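Local coordinates for protein polyporopepsin (Irpex lacteus, PDB 1WKR) that cleaves peptide bonds in proteins with broad specificity and clots milk, acting as a pepsin-like aspartic endopeptidase, at residues T127-L132 / L160-T165; A144-P149 / S167-G172; A187-N192 / S318-T323; L256-G261 / L310-R315. All coordinates share one frame; numbering follows the deposited sequence.

Interaction 1: residues T127-L132 / L160-T165; sequences TVTDNL and LTFGAT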
loop_
_atom_site.group_PDB
_atom_site.type_symbol
_atom_site.label_atom_id
_atom_site.label_comp_id
_atom_site.label_asym_id
_atom_site.label_seq_id
_atom_site.Cartn_x
_atom_site.Cartn_y
_atom_site.Cartn_z
ATOM N N THR A 127 -14.803 -7.370 -0.897
ATOM C CA THR A 127 -13.409 -7.663 -0.592
ATOM C C THR A 127 -13.288 -8.581 0.570
ATOM O O THR A 127 -14.289 -8.878 1.278
ATOM C CB THR A 127 -12.687 -6.344 -0.270
ATOM O OG1 THR A 127 -13.230 -5.819 0.965
ATOM C CG2 THR A 127 -12.848 -5.284 -1.364
ATOM N N VAL A 128 -12.087 -9.061 0.816
ATOM C CA VAL A 128 -11.870 -9.910 1.990
ATOM C C VAL A 128 -12.331 -9.235 3.236
ATOM O O VAL A 128 -12.977 -9.878 4.108
ATOM C CB VAL A 128 -10.397 -10.384 2.125
ATOM C CG1 VAL A 128 -10.064 -11.332 0.977
ATOM C CG2 VAL A 128 -9.392 -9.239 2.196
ATOM N N THR A 129 -12.079 -7.919 3.410
ATOM C CA THR A 129 -12.478 -7.222 4.624
ATOM C C THR A 129 -14.015 -7.150 4.717
ATOM O O THR A 129 -14.596 -7.410 5.769
ATOM C CB THR A 129 -11.906 -5.791 4.622
ATOM O OG1 THR A 129 -10.530 -5.873 4.170
ATOM C CG2 THR A 129 -11.937 -5.200 6.004
ATOM N N ASP A 130 -14.675 -6.797 3.598
ATOM C CA ASP A 130 -16.125 -6.755 3.558
ATOM C C ASP A 130 -16.745 -8.103 3.933
ATOM O O ASP A 130 -17.709 -8.128 4.690
ATOM C CB ASP A 130 -16.601 -6.406 2.123
ATOM C CG ASP A 130 -16.360 -5.025 1.739
ATOM O OD1 ASP A 130 -16.243 -4.129 2.580
ATOM O OD2 ASP A 130 -16.323 -4.792 0.473
ATOM N N ASN A 131 -16.212 -9.201 3.403
ATOM C CA ASN A 131 -16.757 -10.513 3.702
ATOM C C ASN A 131 -16.521 -10.943 5.118
ATOM O O ASN A 131 -17.415 -11.542 5.772
ATOM C CB ASN A 131 -16.231 -11.564 2.722
ATOM C CG ASN A 131 -16.857 -11.446 1.358
ATOM O OD1 ASN A 131 -18.031 -11.098 1.211
ATOM N ND2 ASN A 131 -16.066 -11.742 0.317
ATOM N N LEU A 132 -15.334 -10.717 5.674
ATOM C CA LEU A 132 -15.061 -11.003 7.075
ATOM C C LEU A 132 -16.101 -10.281 7.947
ATOM O O LEU A 132 -16.530 -10.854 8.971
ATOM C CB LEU A 132 -13.670 -10.517 7.467
ATOM C CG LEU A 132 -12.558 -11.479 6.957
ATOM C CD1 LEU A 132 -11.204 -10.754 7.129
ATOM C CD2 LEU A 132 -12.550 -12.786 7.729
ATOM N N LEU A 160 -1.151 -7.257 9.586
ATOM C CA LEU A 160 -2.541 -6.827 9.236
ATOM C C LEU A 160 -3.444 -7.225 10.350
ATOM O O LEU A 160 -3.396 -8.400 10.777
ATOM C CB LEU A 160 -3.021 -7.455 7.933
ATOM C CG LEU A 160 -2.545 -6.750 6.660
ATOM C CD1 LEU A 160 -1.150 -6.408 6.524
ATOM C CD2 LEU A 160 -3.217 -7.472 5.439
ATOM N N THR A 161 -4.318 -6.347 10.792
ATOM C CA THR A 161 -5.339 -6.706 11.812
ATOM C C THR A 161 -6.685 -6.363 11.199
ATOM O O THR A 161 -6.964 -5.215 10.807
ATOM C CB THR A 161 -5.173 -5.957 13.126
ATOM O OG1 THR A 161 -3.811 -6.180 13.620
ATOM C CG2 THR A 161 -6.111 -6.465 14.169
ATOM N N PHE A 162 -7.536 -7.362 11.106
ATOM C CA PHE A 162 -8.901 -7.197 10.581
ATOM C C PHE A 162 -9.873 -7.058 11.767
ATOM O O PHE A 162 -9.953 -7.949 12.628
ATOM C CB PHE A 162 -9.304 -8.423 9.760
ATOM C CG PHE A 162 -8.510 -8.522 8.453
ATOM C CD1 PHE A 162 -8.978 -7.848 7.317
ATOM C CD2 PHE A 162 -7.324 -9.227 8.378
ATOM C CE1 PHE A 162 -8.294 -7.950 6.101
ATOM C CE2 PHE A 162 -6.624 -9.237 7.144
ATOM C CZ PHE A 162 -7.114 -8.623 6.032
ATOM N N GLY A 163 -10.565 -5.946 11.798
ATOM C CA GLY A 163 -11.646 -5.752 12.773
ATOM C C GLY A 163 -11.238 -4.993 14.028
ATOM O O GLY A 163 -12.119 -4.785 14.879
ATOM N N ALA A 164 -9.973 -4.598 14.152
ATOM C CA ALA A 164 -9.487 -3.889 15.354
ATOM C C ALA A 164 -8.147 -3.269 15.018
ATOM O O ALA A 164 -7.519 -3.595 14.015
ATOM C CB ALA A 164 -9.294 -4.878 16.492
ATOM N N THR A 165 -7.690 -2.399 15.889
ATOM C CA THR A 165 -6.343 -1.880 15.892
ATOM C C THR A 165 -5.502 -2.597 16.899
ATOM O O THR A 165 -6.071 -3.295 17.840
ATOM C CB THR A 165 -6.285 -0.371 16.172
ATOM O OG1 THR A 165 -6.902 -0.128 17.490
ATOM C CG2 THR A 165 -7.074 0.442 15.201
#
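Phe162 lays its ring against helix 128-134 and meets Leu132, Thr129 and Val128. Leu132 comes over one face: its CD1 methyl stands 4.0 Å from the centroid of the Phe162 ring, 29° off the normal, a CH-pi contact shifted toward CG and CD1. Thr129 takes the edge instead, its OG1 lying in the plane of the ring and 3.6 Å from Phe162 CE1. With OG1 beside the backbone N (chi1 -44°), the threonine turns its hydroxyl to that edge. Val128 adds CG2, 4.3 Å from CE1 of Phe162. The first turn of the helix is fixed by a capping box, in which Asp130 N donates to Thr127 OG1 and Thr127 N to Asp130 OD2. Phe162 ends strand 155-162 of the interdomain sheet of the pepsin fold, and Leu143 of the adjoining strand also touches its side chain. Replacing Phe162 by an alanine would probably leave Leu132 CD1 without its ring face and open a gap between helix and sheet. Every touching residue is buried, and the chemistry is dispersion and CH-pi packing, with one hydroxyl oxygen near the weakly positive hydrogens of the ring edge.

Interaction 2: residues A144-P149 / S167-G172; sequences AVSFEP and SSKYTG
Lys169 folds its aliphatic chain alongside Ser146, and water completes the polar side of the contact. The lysine is bent at chi2 (-62°), which keeps CB, CG and CD all close to the serine: Lys169 CD lies 3.6 Å from Ser146 OG, and Lys169 CG 3.9 Å from Ser146 CB. Ser146 holds OG anti to the backbone N (chi1 172°), placing the hydroxyl between two waters. One water bonds to Ser146 OG and donates to the backbone O of Lys169, with 2.7 Å to each oxygen. The second bonds to Ser146 OG and accepts from Lys169 NZ at 2.8 Å, with a weak bond to Glu148. Beyond it, Glu148 OE2 and Lys169 NZ stay 4.3 Å apart, too far for a salt bridge; a third water accepts from Lys169 NZ at 3.0 Å and donates to Glu148 OE2 at 2.6 Å. The opposite charges are thus paired through solvent, which probably softens their attraction while still favouring this placement of the lysine. Ser146 ends strand 142-146, an inner strand of the interdomain sheet, flanked by strands 155-162 and 316-321. Lys169 belongs to the loop that leads from strand 155-162 to strand 175-178, and its side chain also rests on Tyr317 of strand 316-321.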
loop_
_atom_site.group_PDB
_atom_site.type_symbol
_atom_site.label_atom_id
_atom_site.label_comp_id
_atom_site.label_asym_id
_atom_site.label_seq_id
_atom_site.Cartn_x
_atom_site.Cartn_y
_atom_site.Cartn_z
ATOM N N ALA A 144 -6.310 -2.601 9.851
ATOM C CA ALA A 144 -5.219 -1.757 10.359
ATOM C C ALA A 144 -3.919 -2.395 9.997
ATOM O O ALA A 144 -3.718 -3.638 10.146
ATOM C CB ALA A 144 -5.359 -1.594 11.856
ATOM N N VAL A 145 -2.950 -1.616 9.493
ATOM C CA VAL A 145 -1.713 -2.128 8.910
ATOM C C VAL A 145 -0.529 -1.544 9.637
ATOM O O VAL A 145 -0.366 -0.317 9.745
ATOM C CB VAL A 145 -1.653 -1.738 7.415
ATOM C CG1 VAL A 145 -0.300 -2.144 6.832
ATOM C CG2 VAL A 145 -2.778 -2.354 6.650
ATOM N N SER A 146 0.366 -2.451 10.070
ATOM C CA SER A 146 1.674 -2.123 10.616
ATOM C C SER A 146 2.765 -2.515 9.657
ATOM O O SER A 146 2.937 -3.734 9.363
ATOM C CB SER A 146 1.862 -2.815 11.945
ATOM O OG SER A 146 3.203 -2.662 12.420
ATOM N N PHE A 147 3.508 -1.539 9.147
ATOM C CA PHE A 147 4.788 -1.744 8.453
ATOM C C PHE A 147 5.890 -1.170 9.309
ATOM O O PHE A 147 5.651 -0.355 10.201
ATOM C CB PHE A 147 4.774 -1.076 7.072
ATOM C CG PHE A 147 3.841 -1.666 6.026
ATOM C CD1 PHE A 147 3.181 -2.836 6.192
ATOM C CD2 PHE A 147 3.741 -1.016 4.815
ATOM C CE1 PHE A 147 2.399 -3.386 5.162
ATOM C CE2 PHE A 147 2.948 -1.522 3.767
ATOM C CZ PHE A 147 2.293 -2.722 3.963
ATOM N N GLU A 148 7.130 -1.612 9.069
ATOM C CA GLU A 148 8.285 -1.130 9.806
ATOM C C GLU A 148 9.466 -1.021 8.877
ATOM O O GLU A 148 9.541 -1.760 7.874
ATOM C CB GLU A 148 8.634 -2.119 10.938
ATOM C CG GLU A 148 7.567 -2.218 11.978
ATOM C CD GLU A 148 7.880 -3.213 13.090
ATOM O OE1 GLU A 148 8.967 -3.876 13.073
ATOM O OE2 GLU A 148 6.975 -3.301 13.986
ATOM N N PRO A 149 10.438 -0.149 9.179
ATOM C CA PRO A 149 11.657 -0.110 8.338
ATOM C C PRO A 149 12.381 -1.450 8.387
ATOM O O PRO A 149 12.203 -2.248 9.298
ATOM C CB PRO A 149 12.501 0.987 9.031
ATOM C CG PRO A 149 11.500 1.790 9.822
ATOM C CD PRO A 149 10.511 0.764 10.342
ATOM N N SER A 167 -2.608 -1.790 19.547
ATOM C CA SER A 167 -1.904 -0.677 20.190
ATOM C C SER A 167 -0.424 -0.932 20.435
ATOM O O SER A 167 0.338 -0.010 20.695
ATOM C CB SER A 167 -2.600 -0.325 21.658
ATOM O OG SER A 167 -2.377 -1.284 22.456
ATOM N N SER A 168 0.018 -2.159 20.241
ATOM C CA SER A 168 1.428 -2.457 20.313
ATOM C C SER A 168 2.191 -1.980 19.069
ATOM O O SER A 168 3.404 -1.971 19.056
ATOM C CB SER A 168 1.723 -3.968 20.558
ATOM O OG SER A 168 1.537 -4.711 19.342
ATOM N N LYS A 169 1.442 -1.544 18.042
ATOM C CA LYS A 169 2.006 -1.132 16.754
ATOM C C LYS A 169 1.969 0.368 16.565
ATOM O O LYS A 169 2.327 0.827 15.457
ATOM C CB LYS A 169 1.300 -1.831 15.633
ATOM C CG LYS A 169 1.281 -3.366 15.757
ATOM C CD LYS A 169 2.664 -3.957 15.732
ATOM C CE LYS A 169 2.616 -5.461 15.627
ATOM N NZ LYS A 169 3.976 -6.057 15.504
ATOM N N TYR A 170 1.537 1.161 17.529
ATOM C CA TYR A 170 1.599 2.599 17.356
ATOM C C TYR A 170 1.853 3.297 18.669
ATOM O O TYR A 170 1.586 2.717 19.740
ATOM C CB TYR A 170 0.339 3.142 16.664
ATOM C CG TYR A 170 -0.939 3.155 17.509
ATOM C CD1 TYR A 170 -1.322 4.230 18.308
ATOM C CD2 TYR A 170 -1.805 2.062 17.482
ATOM C CE1 TYR A 170 -2.494 4.227 19.046
ATOM C CE2 TYR A 170 -3.012 2.089 18.204
ATOM C CZ TYR A 170 -3.303 3.168 18.956
ATOM O OH TYR A 170 -4.508 3.191 19.686
ATOM N N THR A 171 2.352 4.506 18.609
ATOM C CA THR A 171 2.564 5.376 19.770
ATOM C C THR A 171 1.621 6.564 19.672
ATOM O O THR A 171 1.075 6.891 18.605
ATOM C CB THR A 171 4.023 5.833 19.799
ATOM O OG1 THR A 171 4.308 6.468 18.528
ATOM C CG2 THR A 171 5.005 4.708 20.055
ATOM N N GLY A 172 1.400 7.219 20.814
ATOM C CA GLY A 172 0.421 8.313 20.916
ATOM C C GLY A 172 -0.971 7.787 20.530
ATOM O O GLY A 172 -1.333 6.656 20.817
HETATM O O HOH W 1 3.396 -0.064 13.131
HETATM O O HOH W 2 4.474 -5.151 12.871
HETATM O O HOH W 3 6.564 -4.618 16.176
#

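Interaction 3: residues A187-N192 / S318-T323; sequences AYWGIN and SVYDTT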
loop_
_atom_site.group_PDB
_atom_site.type_symbol
_atom_site.label_atom_id
_atom_site.label_comp_id
_atom_site.label_asym_id
_atom_site.label_seq_id
_atom_site.Cartn_x
_atom_site.Cartn_y
_atom_site.Cartn_z
ATOM N N ALA A 187 -12.240 7.228 -4.748
ATOM C CA ALA A 187 -12.534 5.806 -5.043
ATOM C C ALA A 187 -11.613 4.899 -4.275
ATOM O O ALA A 187 -11.851 3.692 -4.168
ATOM C CB ALA A 187 -12.388 5.588 -6.551
ATOM N N TYR A 188 -10.438 5.407 -3.821
ATOM C CA TYR A 188 -9.397 4.651 -3.104
ATOM C C TYR A 188 -9.496 4.981 -1.662
ATOM O O TYR A 188 -10.487 5.565 -1.167
ATOM C CB TYR A 188 -8.031 5.049 -3.733
ATOM C CG TYR A 188 -7.878 4.849 -5.203
ATOM C CD1 TYR A 188 -8.435 5.842 -6.112
ATOM C CD2 TYR A 188 -7.272 3.746 -5.757
ATOM C CE1 TYR A 188 -8.344 5.629 -7.479
ATOM C CE2 TYR A 188 -7.231 3.549 -7.145
ATOM C CZ TYR A 188 -7.741 4.523 -7.963
ATOM O OH TYR A 188 -7.717 4.341 -9.352
ATOM N N TRP A 189 -8.444 4.643 -0.882
ATOM C CA TRP A 189 -8.325 5.163 0.495
ATOM C C TRP A 189 -7.749 6.557 0.362
ATOM O O TRP A 189 -6.549 6.806 0.546
ATOM C CB TRP A 189 -7.439 4.233 1.349
ATOM C CG TRP A 189 -8.218 2.954 1.641
ATOM C CD1 TRP A 189 -8.058 1.734 1.038
ATOM C CD2 TRP A 189 -9.289 2.800 2.554
ATOM N NE1 TRP A 189 -8.972 0.815 1.547
ATOM C CE2 TRP A 189 -9.748 1.475 2.469
ATOM C CE3 TRP A 189 -9.905 3.672 3.465
ATOM C CZ2 TRP A 189 -10.782 1.000 3.247
ATOM C CZ3 TRP A 189 -10.914 3.190 4.252
ATOM C CH2 TRP A 189 -11.354 1.878 4.149
ATOM N N GLY A 190 -8.637 7.479 -0.056
ATOM C CA GLY A 190 -8.231 8.862 -0.452
ATOM C C GLY A 190 -8.432 9.811 0.663
ATOM O O GLY A 190 -9.450 9.787 1.374
ATOM N N ILE A 191 -7.446 10.685 0.845
ATOM C CA ILE A 191 -7.481 11.695 1.884
ATOM C C ILE A 191 -7.029 13.040 1.298
ATOM O O ILE A 191 -6.442 13.094 0.222
ATOM C CB ILE A 191 -6.570 11.331 3.103
ATOM C CG1 ILE A 191 -5.086 11.300 2.697
ATOM C CG2 ILE A 191 -6.980 9.956 3.680
ATOM C CD1 ILE A 191 -4.144 11.135 3.859
ATOM N N ASN A 192 -7.288 14.106 2.044
ATOM C CA ASN A 192 -6.691 15.384 1.792
ATOM C C ASN A 192 -5.486 15.611 2.675
ATOM O O ASN A 192 -5.543 15.258 3.863
ATOM C CB ASN A 192 -7.747 16.489 2.024
ATOM C CG ASN A 192 -8.962 16.277 1.137
ATOM O OD1 ASN A 192 -10.148 16.338 1.732
ATOM N ND2 ASN A 192 -8.846 16.002 -0.045
ATOM N N SER A 318 -1.407 2.679 10.056
ATOM C CA SER A 318 -2.570 3.176 9.239
ATOM C C SER A 318 -3.768 2.312 9.463
ATOM O O SER A 318 -3.712 1.103 9.627
ATOM C CB SER A 318 -2.156 3.257 7.770
ATOM O OG SER A 318 -1.661 2.031 7.237
ATOM N N VAL A 319 -4.926 2.996 9.466
ATOM C CA VAL A 319 -6.227 2.380 9.749
ATOM C C VAL A 319 -7.179 2.705 8.579
ATOM O O VAL A 319 -7.435 3.847 8.304
ATOM C CB VAL A 319 -6.811 2.853 11.079
ATOM C CG1 VAL A 319 -8.138 2.109 11.343
ATOM C CG2 VAL A 319 -5.804 2.640 12.241
ATOM N N TYR A 320 -7.704 1.644 7.971
ATOM C CA TYR A 320 -8.529 1.732 6.769
ATOM C C TYR A 320 -9.952 1.328 7.242
ATOM O O TYR A 320 -10.257 0.154 7.385
ATOM C CB TYR A 320 -8.016 0.805 5.684
ATOM C CG TYR A 320 -6.569 1.116 5.336
ATOM C CD1 TYR A 320 -5.543 0.561 6.058
ATOM C CD2 TYR A 320 -6.260 2.030 4.341
ATOM C CE1 TYR A 320 -4.213 0.911 5.853
ATOM C CE2 TYR A 320 -4.888 2.376 4.088
ATOM C CZ TYR A 320 -3.934 1.802 4.866
ATOM O OH TYR A 320 -2.591 2.157 4.645
ATOM N N ASP A 321 -10.743 2.337 7.607
ATOM C CA ASP A 321 -12.031 2.090 8.288
ATOM C C ASP A 321 -13.180 2.210 7.292
ATOM O O ASP A 321 -13.572 3.310 6.918
ATOM C CB ASP A 321 -12.121 3.127 9.427
ATOM C CG ASP A 321 -13.340 2.943 10.301
ATOM O OD1 ASP A 321 -14.276 2.209 9.922
ATOM O OD2 ASP A 321 -13.386 3.546 11.402
ATOM N N THR A 322 -13.647 1.068 6.836
ATOM C CA THR A 322 -14.795 1.055 5.895
ATOM C C THR A 322 -16.101 1.449 6.548
ATOM O O THR A 322 -16.842 2.248 6.013
ATOM C CB THR A 322 -14.948 -0.341 5.243
ATOM O OG1 THR A 322 -13.753 -0.567 4.431
ATOM C CG2 THR A 322 -16.205 -0.391 4.325
ATOM N N THR A 323 -16.346 0.937 7.755
ATOM C CA THR A 323 -17.600 1.273 8.450
ATOM C C THR A 323 -17.790 2.772 8.536
ATOM O O THR A 323 -18.915 3.295 8.301
ATOM C CB THR A 323 -17.571 0.642 9.839
ATOM O OG1 THR A 323 -17.767 -0.770 9.713
ATOM C CG2 THR A 323 -18.694 1.182 10.734
#
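Trp189 makes the whole contact from segment 187-192, setting one indole face on Tyr320 and its far rim beside Asp321 and Thr322. Just before it, Tyr188 faces the substrate cleft, where its OH hydrogen-bonds the backbone of the bound pepstatin. The chain then bends in an inverse gamma turn centred on Trp189, closed by a weak bond from Gly190 N to Tyr188 O. Trp189 CG stands anti to the carbonyl carbon (chi1 -72°), which swings the indole toward strand 316-321. Tyr320 meets its face twice. Tyr320 CB sits over the centre of the six-membered ring, 3.6 Å from its centroid, while the Tyr320 ring points its edge at the five-membered ring in a T-shaped stack with planes at 77°. Tyr320 CD2 approaches Trp189 CG to 3.5 Å. At the far rim, Thr322 OG1 lies near the plane, 3.4 Å from Trp189 CH2. The pyrrole N-H is spent elsewhere, on the carbonyl O of Val107. Ile191 carries the chain on into strand 190-197 and packs on Leu327, which also touches Trp189 and Tyr320. Tyr320 OH donates to Ser318 OG at 2.8 Å, which holds the end of the phenol in place. Both polar aromatic ends therefore have partners in this buried place; the face contact is CH-pi and edge-to-face packing, with a hydroxyl oxygen and a backbone N along the indole rim, near the catalytic aspartates.

Interaction 4: residues L256-G261 / L310-R315; sequences LFFTIG and LTFLER
This is a buried aromatic contact in the C-terminal lobe of the bilobal pepsin fold, where strand 256-260 packs on the short helix 310-313 through a T-shaped pair, Phe258 and Phe312. The rings lie with centroids 4.9 Å apart and planes at 61°, the edge of Phe312 toward the face of Phe258. Phe312 reaches across from the helix with CG anti to its backbone N (chi1 177°), which carries the ring out toward the strand. Two residues further along the strand, Ile260 extends its CD1 methyl to 4.4 Å from Phe312 CZ, approaching that ring obliquely. Phe258 and Ile260 thus point the same way, and the Phe312 ring touches both. Thr218 touches both phenylalanines, and Phe316 brings a further ring to Phe312. Within its sheet the strand is paired antiparallel with strands 190-197 and 263-267. Within the helical segment, Glu314 N bonds Leu310 O at 2.9 Å. A serine in place of Phe258 would probably leave the Phe312 edge without a pi face to lie against, freeing that ring to tilt and opening a gap beside Thr218. The edge atom is well centred: Phe312 CE2 stands 3.6 Å above the plane of the Phe258 ring and lies 3.8 to 4.0 Å from each of its six carbons.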
loop_
_atom_site.group_PDB
_atom_site.type_symbol
_atom_site.label_atom_id
_atom_site.label_comp_id
_atom_site.label_asym_id
_atom_site.label_seq_id
_atom_site.Cartn_x
_atom_site.Cartn_y
_atom_site.Cartn_z
ATOM N N LEU A 256 10.080 16.180 5.996
ATOM C CA LEU A 256 8.835 16.543 5.352
ATOM C C LEU A 256 7.712 16.466 6.369
ATOM O O LEU A 256 7.617 15.491 7.152
ATOM C CB LEU A 256 8.491 15.606 4.206
ATOM C CG LEU A 256 9.311 15.740 2.975
ATOM C CD1 LEU A 256 9.150 14.554 2.000
ATOM C CD2 LEU A 256 9.000 17.057 2.220
ATOM N N PHE A 257 6.896 17.492 6.425
ATOM C CA PHE A 257 5.788 17.558 7.388
ATOM C C PHE A 257 4.494 17.428 6.646
ATOM O O PHE A 257 4.205 18.301 5.773
ATOM C CB PHE A 257 5.846 18.870 8.190
ATOM C CG PHE A 257 7.105 19.009 9.024
ATOM C CD1 PHE A 257 7.146 18.518 10.308
ATOM C CD2 PHE A 257 8.232 19.671 8.542
ATOM C CE1 PHE A 257 8.268 18.687 11.102
ATOM C CE2 PHE A 257 9.378 19.801 9.349
ATOM C CZ PHE A 257 9.361 19.301 10.641
ATOM N N PHE A 258 3.735 16.403 6.930
ATOM C CA PHE A 258 2.433 16.132 6.265
ATOM C C PHE A 258 1.364 16.598 7.250
ATOM O O PHE A 258 1.313 16.179 8.407
ATOM C CB PHE A 258 2.276 14.618 6.067
ATOM C CG PHE A 258 3.211 14.074 5.000
ATOM C CD1 PHE A 258 4.597 13.947 5.219
ATOM C CD2 PHE A 258 2.702 13.587 3.800
ATOM C CE1 PHE A 258 5.416 13.426 4.246
ATOM C CE2 PHE A 258 3.527 13.075 2.834
ATOM C CZ PHE A 258 4.905 12.993 3.051
ATOM N N THR A 259 0.457 17.428 6.777
ATOM C CA THR A 259 -0.697 17.864 7.607
ATOM C C THR A 259 -1.884 17.056 7.167
ATOM O O THR A 259 -2.316 17.147 6.026
ATOM C CB THR A 259 -0.972 19.325 7.449
ATOM O OG1 THR A 259 0.192 20.096 7.845
ATOM C CG2 THR A 259 -2.169 19.775 8.334
ATOM N N ILE A 260 -2.382 16.231 8.112
ATOM C CA ILE A 260 -3.511 15.287 7.839
ATOM C C ILE A 260 -4.412 15.315 9.045
ATOM O O ILE A 260 -3.982 15.145 10.189
ATOM C CB ILE A 260 -2.968 13.845 7.668
ATOM C CG1 ILE A 260 -1.960 13.768 6.527
ATOM C CG2 ILE A 260 -4.142 12.882 7.484
ATOM C CD1 ILE A 260 -1.204 12.432 6.462
ATOM N N GLY A 261 -5.715 15.567 8.830
ATOM C CA GLY A 261 -6.654 15.551 9.941
ATOM C C GLY A 261 -6.362 16.600 11.010
ATOM O O GLY A 261 -6.719 16.352 12.171
ATOM N N LEU A 310 4.320 2.570 0.631
ATOM C CA LEU A 310 4.966 1.689 1.629
ATOM C C LEU A 310 6.055 2.386 2.397
ATOM O O LEU A 310 6.155 2.202 3.597
ATOM C CB LEU A 310 5.547 0.477 0.826
ATOM C CG LEU A 310 6.333 -0.553 1.623
ATOM C CD1 LEU A 310 6.292 -1.876 0.842
ATOM C CD2 LEU A 310 7.785 -0.140 1.830
ATOM N N THR A 311 6.856 3.233 1.747
ATOM C CA THR A 311 7.980 3.880 2.389
ATOM C C THR A 311 7.507 4.910 3.395
ATOM O O THR A 311 8.210 5.173 4.391
ATOM C CB THR A 311 8.931 4.497 1.362
ATOM O OG1 THR A 311 8.144 5.281 0.389
ATOM C CG2 THR A 311 9.773 3.450 0.642
ATOM N N PHE A 312 6.325 5.504 3.204
ATOM C CA PHE A 312 5.717 6.363 4.201
ATOM C C PHE A 312 5.146 5.513 5.336
ATOM O O PHE A 312 5.347 5.830 6.542
ATOM C CB PHE A 312 4.594 7.175 3.499
ATOM C CG PHE A 312 3.787 8.081 4.423
ATOM C CD1 PHE A 312 2.637 7.617 5.049
ATOM C CD2 PHE A 312 4.139 9.403 4.623
ATOM C CE1 PHE A 312 1.878 8.435 5.854
ATOM C CE2 PHE A 312 3.351 10.232 5.448
ATOM C CZ PHE A 312 2.241 9.708 6.070
ATOM N N LEU A 313 4.451 4.429 5.001
ATOM C CA LEU A 313 3.780 3.596 5.990
ATOM C C LEU A 313 4.712 2.782 6.826
ATOM O O LEU A 313 4.349 2.287 7.892
ATOM C CB LEU A 313 2.765 2.712 5.276
ATOM C CG LEU A 313 1.652 3.494 4.574
ATOM C CD1 LEU A 313 0.836 2.595 3.666
ATOM C CD2 LEU A 313 0.752 4.188 5.584
ATOM N N GLU A 314 6.000 2.618 6.415
ATOM C CA GLU A 314 6.997 2.058 7.303
ATOM C C GLU A 314 7.213 2.897 8.561
ATOM O O GLU A 314 7.781 2.419 9.540
ATOM C CB GLU A 314 8.325 1.840 6.579
ATOM C CG GLU A 314 8.340 0.661 5.622
ATOM C CD GLU A 314 9.591 0.573 4.799
ATOM O OE1 GLU A 314 10.024 1.643 4.297
ATOM O OE2 GLU A 314 10.149 -0.502 4.614
ATOM N N ARG A 315 6.776 4.158 8.514
ATOM C CA ARG A 315 6.948 5.100 9.621
ATOM C C ARG A 315 5.658 5.456 10.331
ATOM O O ARG A 315 5.727 6.142 11.362
ATOM C CB ARG A 315 7.639 6.347 9.116
ATOM C CG ARG A 315 9.008 6.120 8.482
ATOM C CD ARG A 315 10.035 5.606 9.456
ATOM N NE ARG A 315 11.356 5.304 8.859
ATOM C CZ ARG A 315 12.485 5.740 9.344
ATOM N NH1 ARG A 315 12.601 6.657 10.313
ATOM N NH2 ARG A 315 13.635 5.291 8.769
#

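In the fold
Interactions 1, 2 and 3 share the interdomain sheet, in which strand 142-146 lies between strands 155-162 and 316-321. Thr161 N bonds Ala144 O at 2.8 Å, linking interactions 1 and 2; Val145 N bonds Ser318 O at the same length, linking 2 and 3. Interaction 4 lies in the C-terminal lobe, nested in the loop closed by interaction 3, and touches it where Tyr320 OH meets Leu313 CD1 at 3.6 Å. Its centre is about 23 Å from that of interaction 1. Interaction 3 comes nearest the catalytic pair: the side chains of Tyr320 and Asp212 are about 7 Å apart, those of Trp189 and Asp32 about 8 Å, and those of Phe312 (interaction 4) and Asp212 about 9 Å.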